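DUF309 domain-containing protein (Thermus thermophilus, PDB 2CWY) is of unknown function, a small all-helical member of the DUF309 family from a thermophilic bacterium. Local coordinates at residues G10-G15 against R82-E87; G15-V20 against Q51-R56. All coordinates share one frame; numbering follows the deposited sequence.

The first segments of the two contacts lie on the successive helices 5-13 and 17-30 of a 94-residue, all-helical chain, joined by a tight turn; the contact centres are about 12 Å apart. Contact 1 pairs segments 10-15 and 82-87, 67 residues apart at their closest ends, so that the first and last helices meet. Contact 2 lies within that span apart from Gly15, which both contacts share, and ties the turn after helix 5-13 and the start of helix 17-30 to the end of helix 33-53. Around the common turn the two are linked directly: Leu11 O probably accepts a bond from Arg16 N, and the rings of Trp12 and Tyr17 meet. Together they involve four of the five helices and probably help to hold the bundle together.

Contact 1: residues G10-G15 against R82-E87; sequences GLWRAG and RSLLQE
Trp12 and Leu84 form the close-packed half of this contact. The indole, its CG anti to the backbone N (chi1 -178°), reaches from helix 5-13 to helix 81-92, where CD1 of Leu84 sits over one face. Leu84 CD1 lies 3.4 Å from the centroid of the Trp12 six-membered ring and 13° off its normal, a CH-pi contact with the methyl almost centred on the ring. Leu45 and Leu49 of helix 33-53 also touch the indole, and Val42 touches Leu84, which makes this side apolar and buried.

The other side is polar, partly exposed and less densely packed, yet held by a fairly straight hydrogen bond. Glu87 runs out extended alongside the indole and takes its N-H at the ring edge: Trp12 NE1 donates to Glu87 OE1 over 2.9 Å, with the oxygen in the ring plane. The carboxylate stands nearly perpendicular to the indole, 85° between planes, and OE1 is approached from above the carboxylate plane. Since OE1 also makes a salt bridge with Arg91, one oxygen serves the indole N-H and a positive charge together, which probably helps to keep Glu87 ionised. This is an inter-helix contact of an all-helical bundle, joining its first and last helices through an aromatic-aliphatic pair.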
loop_
_atom_site.group_PDB
_atom_site.type_symbol
_atom_site.label_atom_id
_atom_site.label_comp_id
_atom_site.label_asym_id
_atom_site.label_seq_id
_atom_site.Cartn_x
_atom_site.Cartn_y
_atom_site.Cartn_z
ATOM N N GLY A 10 5.888 -2.823 -9.977
ATOM C CA GLY A 10 6.225 -3.978 -10.792
ATOM C C GLY A 10 5.915 -5.235 -9.997
ATOM O O GLY A 10 5.332 -6.188 -10.517
ATOM N N LEU A 11 6.306 -5.242 -8.726
ATOM C CA LEU A 11 6.030 -6.385 -7.857
ATOM C C LEU A 11 4.521 -6.545 -7.718
ATOM O O LEU A 11 3.990 -7.659 -7.781
ATOM C CB LEU A 11 6.622 -6.160 -6.463
ATOM C CG LEU A 11 8.141 -6.033 -6.359
ATOM C CD1 LEU A 11 8.489 -5.454 -4.988
ATOM C CD2 LEU A 11 8.798 -7.400 -6.560
ATOM N N TRP A 12 3.839 -5.421 -7.515
ATOM C CA TRP A 12 2.383 -5.412 -7.360
ATOM C C TRP A 12 1.688 -5.990 -8.591
ATOM O O TRP A 12 0.753 -6.789 -8.468
ATOM C CB TRP A 12 1.898 -3.983 -7.126
ATOM C CG TRP A 12 0.409 -3.841 -6.899
ATOM C CD1 TRP A 12 -0.588 -3.971 -7.832
ATOM C CD2 TRP A 12 -0.243 -3.509 -5.664
ATOM N NE1 TRP A 12 -1.814 -3.737 -7.254
ATOM C CE2 TRP A 12 -1.631 -3.450 -5.926
ATOM C CE3 TRP A 12 0.210 -3.254 -4.362
ATOM C CZ2 TRP A 12 -2.571 -3.143 -4.934
ATOM C CZ3 TRP A 12 -0.732 -2.948 -3.371
ATOM C CH2 TRP A 12 -2.102 -2.896 -3.667
ATOM N N ARG A 13 2.139 -5.573 -9.769
ATOM C CA ARG A 13 1.568 -6.057 -11.030
ATOM C C ARG A 13 1.796 -7.552 -11.197
ATOM O O ARG A 13 0.985 -8.256 -11.812
ATOM C CB ARG A 13 2.190 -5.312 -12.216
ATOM C CG ARG A 13 1.642 -3.916 -12.414
ATOM C CD ARG A 13 2.158 -3.324 -13.704
ATOM N NE ARG A 13 3.502 -2.774 -13.560
ATOM C CZ ARG A 13 3.755 -1.517 -13.209
ATOM N NH1 ARG A 13 2.750 -0.682 -12.970
ATOM N NH2 ARG A 13 5.012 -1.099 -13.097
ATOM N N ALA A 14 2.908 -8.035 -10.656
ATOM C CA ALA A 14 3.227 -9.457 -10.727
ATOM C C ALA A 14 2.563 -10.249 -9.590
ATOM O O ALA A 14 2.815 -11.448 -9.427
ATOM C CB ALA A 14 4.737 -9.659 -10.705
ATOM N N GLY A 15 1.722 -9.577 -8.807
ATOM C CA GLY A 15 1.023 -10.241 -7.712
ATOM C C GLY A 15 1.856 -10.614 -6.493
ATOM O O GLY A 15 1.466 -11.477 -5.694
ATOM N N ARG A 82 -4.003 7.343 -4.908
ATOM C CA ARG A 82 -5.451 7.278 -5.109
ATOM C C ARG A 82 -5.781 6.156 -6.086
ATOM O O ARG A 82 -6.754 5.430 -5.899
ATOM C CB ARG A 82 -5.980 8.609 -5.652
ATOM C CG ARG A 82 -6.033 9.713 -4.628
ATOM C CD ARG A 82 -7.182 9.499 -3.662
ATOM N NE ARG A 82 -7.452 10.704 -2.881
ATOM C CZ ARG A 82 -8.289 10.753 -1.850
ATOM N NH1 ARG A 82 -8.946 9.662 -1.469
ATOM N NH2 ARG A 82 -8.458 11.892 -1.193
ATOM N N SER A 83 -4.962 6.008 -7.125
ATOM C CA SER A 83 -5.172 4.955 -8.119
ATOM C C SER A 83 -4.939 3.572 -7.521
ATOM O O SER A 83 -5.701 2.629 -7.774
ATOM C CB SER A 83 -4.229 5.158 -9.312
ATOM O OG SER A 83 -4.295 4.059 -10.203
ATOM N N LEU A 84 -3.877 3.453 -6.725
ATOM C CA LEU A 84 -3.544 2.184 -6.090
ATOM C C LEU A 84 -4.645 1.771 -5.117
ATOM O O LEU A 84 -5.018 0.608 -5.043
ATOM C CB LEU A 84 -2.214 2.306 -5.342
ATOM C CG LEU A 84 -1.612 1.019 -4.786
ATOM C CD1 LEU A 84 -1.456 -0.019 -5.902
ATOM C CD2 LEU A 84 -0.245 1.347 -4.167
ATOM N N LEU A 85 -5.151 2.732 -4.355
ATOM C CA LEU A 85 -6.224 2.459 -3.400
ATOM C C LEU A 85 -7.480 2.055 -4.173
ATOM O O LEU A 85 -8.211 1.156 -3.754
ATOM C CB LEU A 85 -6.492 3.705 -2.554
ATOM C CG LEU A 85 -7.724 3.717 -1.643
ATOM C CD1 LEU A 85 -7.615 2.662 -0.569
ATOM C CD2 LEU A 85 -7.838 5.094 -1.005
ATOM N N GLN A 86 -7.730 2.723 -5.298
ATOM C CA GLN A 86 -8.889 2.398 -6.138
ATOM C C GLN A 86 -8.785 0.953 -6.616
ATOM O O GLN A 86 -9.767 0.209 -6.572
ATOM C CB GLN A 86 -8.948 3.330 -7.350
ATOM C CG GLN A 86 -10.060 3.005 -8.357
ATOM C CD GLN A 86 -10.119 4.026 -9.476
ATOM O OE1 GLN A 86 -9.232 4.080 -10.329
ATOM N NE2 GLN A 86 -11.149 4.854 -9.466
ATOM N N GLU A 87 -7.594 0.552 -7.059
ATOM C CA GLU A 87 -7.400 -0.813 -7.536
ATOM C C GLU A 87 -7.601 -1.822 -6.405
ATOM O O GLU A 87 -8.302 -2.826 -6.573
ATOM C CB GLU A 87 -6.009 -1.008 -8.157
ATOM C CG GLU A 87 -5.804 -2.452 -8.685
ATOM C CD GLU A 87 -4.379 -2.750 -9.134
ATOM O OE1 GLU A 87 -3.997 -3.942 -9.135
ATOM O OE2 GLU A 87 -3.641 -1.804 -9.495
#

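Contact 2: residues G15-V20 against Q51-R56; sequences GRYYEV and QRRLGR
Arg53, Gly15 and Tyr17 make this contact, with Arg53 giving up the largest area. Its side chain runs extended from CG to NE, leaving the last turn of helix 33-53 and crossing the Tyr17 side chain at about a right angle. Tyr17 CE2 lies over one face of the guanidinium, 3.6 Å from Arg53 NE, while NE approaches the ring obliquely; the two planes are 67° apart.

The end of the arginine lies against Gly15. Gly15 O also sits over a face of the guanidinium, so the close approaches to its nitrogens are not hydrogen bonds, and spacing as short as 2.6 Å from Gly15 O to Arg53 NH1 makes the placing of this exposed group doubtful. Gly15 itself has positive phi (73°) and is the C-prime residue of the Schellman motif ending helix 5-13; a side chain on it would point toward the arginine.

Tyr17 holds CG anti to its own carbonyl carbon (chi1 -56°), which sets the ring beside Arg53. The ring also packs on Leu49 and His50 and meets Trp12 edge-to-face. An alanine at this position would remove the ring whose CE2 and CD2 Arg53 NE and CD lie beside, and would probably leave the arginine freer to swing and a gap beside Trp12.

The first turn of helix 17-30 is thus placed where the neighbouring helices 5-13 and 33-53 end.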
loop_
_atom_site.group_PDB
_atom_site.type_symbol
_atom_site.label_atom_id
_atom_site.label_comp_id
_atom_site.label_asym_id
_atom_site.label_seq_id
_atom_site.Cartn_x
_atom_site.Cartn_y
_atom_site.Cartn_z
ATOM N N GLY A 15 1.722 -9.577 -8.807
ATOM C CA GLY A 15 1.023 -10.241 -7.712
ATOM C C GLY A 15 1.856 -10.614 -6.493
ATOM O O GLY A 15 1.466 -11.477 -5.694
ATOM N N ARG A 16 3.004 -9.969 -6.340
ATOM C CA ARG A 16 3.888 -10.229 -5.210
ATOM C C ARG A 16 3.588 -9.244 -4.083
ATOM O O ARG A 16 4.425 -8.427 -3.711
ATOM C CB ARG A 16 5.341 -10.109 -5.662
ATOM C CG ARG A 16 5.715 -11.181 -6.690
ATOM C CD ARG A 16 6.934 -11.969 -6.230
ATOM N NE ARG A 16 8.173 -11.251 -6.501
ATOM C CZ ARG A 16 9.312 -11.437 -5.839
ATOM N NH1 ARG A 16 10.388 -10.736 -6.170
ATOM N NH2 ARG A 16 9.372 -12.309 -4.835
ATOM N N TYR A 17 2.377 -9.340 -3.554
ATOM C CA TYR A 17 1.914 -8.450 -2.494
ATOM C C TYR A 17 2.724 -8.492 -1.210
ATOM O O TYR A 17 3.002 -7.452 -0.614
ATOM C CB TYR A 17 0.450 -8.740 -2.176
ATOM C CG TYR A 17 -0.451 -8.635 -3.381
ATOM C CD1 TYR A 17 -0.507 -7.456 -4.142
ATOM C CD2 TYR A 17 -1.248 -9.711 -3.770
ATOM C CE1 TYR A 17 -1.338 -7.362 -5.261
ATOM C CE2 TYR A 17 -2.078 -9.630 -4.881
ATOM C CZ TYR A 17 -2.123 -8.458 -5.620
ATOM O OH TYR A 17 -2.968 -8.392 -6.707
ATOM N N TYR A 18 3.105 -9.687 -0.778
ATOM C CA TYR A 18 3.879 -9.797 0.451
ATOM C C TYR A 18 5.270 -9.180 0.236
ATOM O O TYR A 18 5.841 -8.570 1.138
ATOM C CB TYR A 18 3.975 -11.269 0.871
ATOM C CG TYR A 18 4.073 -11.476 2.371
ATOM C CD1 TYR A 18 3.959 -12.749 2.923
ATOM C CD2 TYR A 18 4.276 -10.398 3.235
ATOM C CE1 TYR A 18 4.047 -12.950 4.303
ATOM C CE2 TYR A 18 4.366 -10.585 4.618
ATOM C CZ TYR A 18 4.249 -11.864 5.143
ATOM O OH TYR A 18 4.332 -12.058 6.508
ATOM N N GLU A 19 5.798 -9.307 -0.978
ATOM C CA GLU A 19 7.097 -8.733 -1.286
ATOM C C GLU A 19 7.018 -7.195 -1.223
ATOM O O GLU A 19 7.946 -6.538 -0.760
ATOM C CB GLU A 19 7.543 -9.172 -2.678
ATOM C CG GLU A 19 9.038 -9.248 -2.830
ATOM C CD GLU A 19 9.651 -10.256 -1.871
ATOM O OE1 GLU A 19 9.033 -11.318 -1.643
ATOM O OE2 GLU A 19 10.753 -9.993 -1.351
ATOM N N VAL A 20 5.912 -6.625 -1.692
ATOM C CA VAL A 20 5.736 -5.180 -1.640
ATOM C C VAL A 20 5.829 -4.751 -0.179
ATOM O O VAL A 20 6.495 -3.769 0.165
ATOM C CB VAL A 20 4.353 -4.750 -2.216
ATOM C CG1 VAL A 20 4.016 -3.316 -1.777
ATOM C CG2 VAL A 20 4.386 -4.833 -3.740
ATOM N N GLN A 51 -3.738 -11.260 2.249
ATOM C CA GLN A 51 -4.652 -12.010 3.102
ATOM C C GLN A 51 -5.764 -12.646 2.289
ATOM O O GLN A 51 -6.118 -13.794 2.514
ATOM C CB GLN A 51 -5.264 -11.114 4.178
ATOM C CG GLN A 51 -4.298 -10.766 5.311
ATOM C CD GLN A 51 -3.819 -11.992 6.069
ATOM O OE1 GLN A 51 -4.616 -12.717 6.658
ATOM N NE2 GLN A 51 -2.508 -12.220 6.066
ATOM N N ARG A 52 -6.307 -11.903 1.333
ATOM C CA ARG A 52 -7.395 -12.439 0.532
ATOM C C ARG A 52 -6.954 -13.588 -0.367
ATOM O O ARG A 52 -7.739 -14.490 -0.660
ATOM C CB ARG A 52 -8.071 -11.299 -0.240
ATOM C CG ARG A 52 -8.982 -10.503 0.714
ATOM C CD ARG A 52 -10.308 -11.259 0.926
ATOM N NE ARG A 52 -10.999 -11.268 -0.349
ATOM C CZ ARG A 52 -11.822 -10.312 -0.767
ATOM N NH1 ARG A 52 -12.355 -10.402 -1.969
ATOM N NH2 ARG A 52 -12.177 -9.315 0.030
ATOM N N ARG A 53 -5.692 -13.582 -0.770
ATOM C CA ARG A 53 -5.167 -14.667 -1.593
ATOM C C ARG A 53 -5.140 -15.957 -0.782
ATOM O O ARG A 53 -5.194 -17.065 -1.337
ATOM C CB ARG A 53 -3.750 -14.345 -2.058
ATOM C CG ARG A 53 -3.666 -13.700 -3.415
ATOM C CD ARG A 53 -2.222 -13.742 -3.874
ATOM N NE ARG A 53 -2.047 -13.213 -5.218
ATOM C CZ ARG A 53 -0.882 -13.184 -5.851
ATOM N NH1 ARG A 53 0.205 -13.658 -5.255
ATOM N NH2 ARG A 53 -0.800 -12.680 -7.077
ATOM N N LEU A 54 -5.049 -15.813 0.536
ATOM C CA LEU A 54 -5.031 -16.969 1.428
ATOM C C LEU A 54 -6.443 -17.315 1.905
ATOM O O LEU A 54 -6.615 -18.177 2.768
ATOM C CB LEU A 54 -4.132 -16.685 2.645
ATOM C CG LEU A 54 -2.674 -16.357 2.307
ATOM C CD1 LEU A 54 -1.940 -15.934 3.556
ATOM C CD2 LEU A 54 -2.017 -17.571 1.677
ATOM N N GLY A 55 -7.443 -16.643 1.337
ATOM C CA GLY A 55 -8.826 -16.875 1.719
ATOM C C GLY A 55 -9.157 -16.292 3.084
ATOM O O GLY A 55 -10.057 -16.768 3.781
ATOM N N ARG A 56 -8.418 -15.257 3.471
ATOM C CA ARG A 56 -8.609 -14.604 4.765
ATOM C C ARG A 56 -9.093 -13.168 4.552
ATOM O O ARG A 56 -8.884 -12.591 3.494
ATOM C CB ARG A 56 -7.290 -14.637 5.548
ATOM C CG ARG A 56 -6.829 -16.066 5.866
ATOM C CD ARG A 56 -5.392 -16.117 6.389
ATOM N NE ARG A 56 -5.198 -15.303 7.590
ATOM C CZ ARG A 56 -5.333 -15.750 8.836
ATOM N NH1 ARG A 56 -5.138 -14.928 9.862
ATOM N NH2 ARG A 56 -5.646 -17.023 9.056
#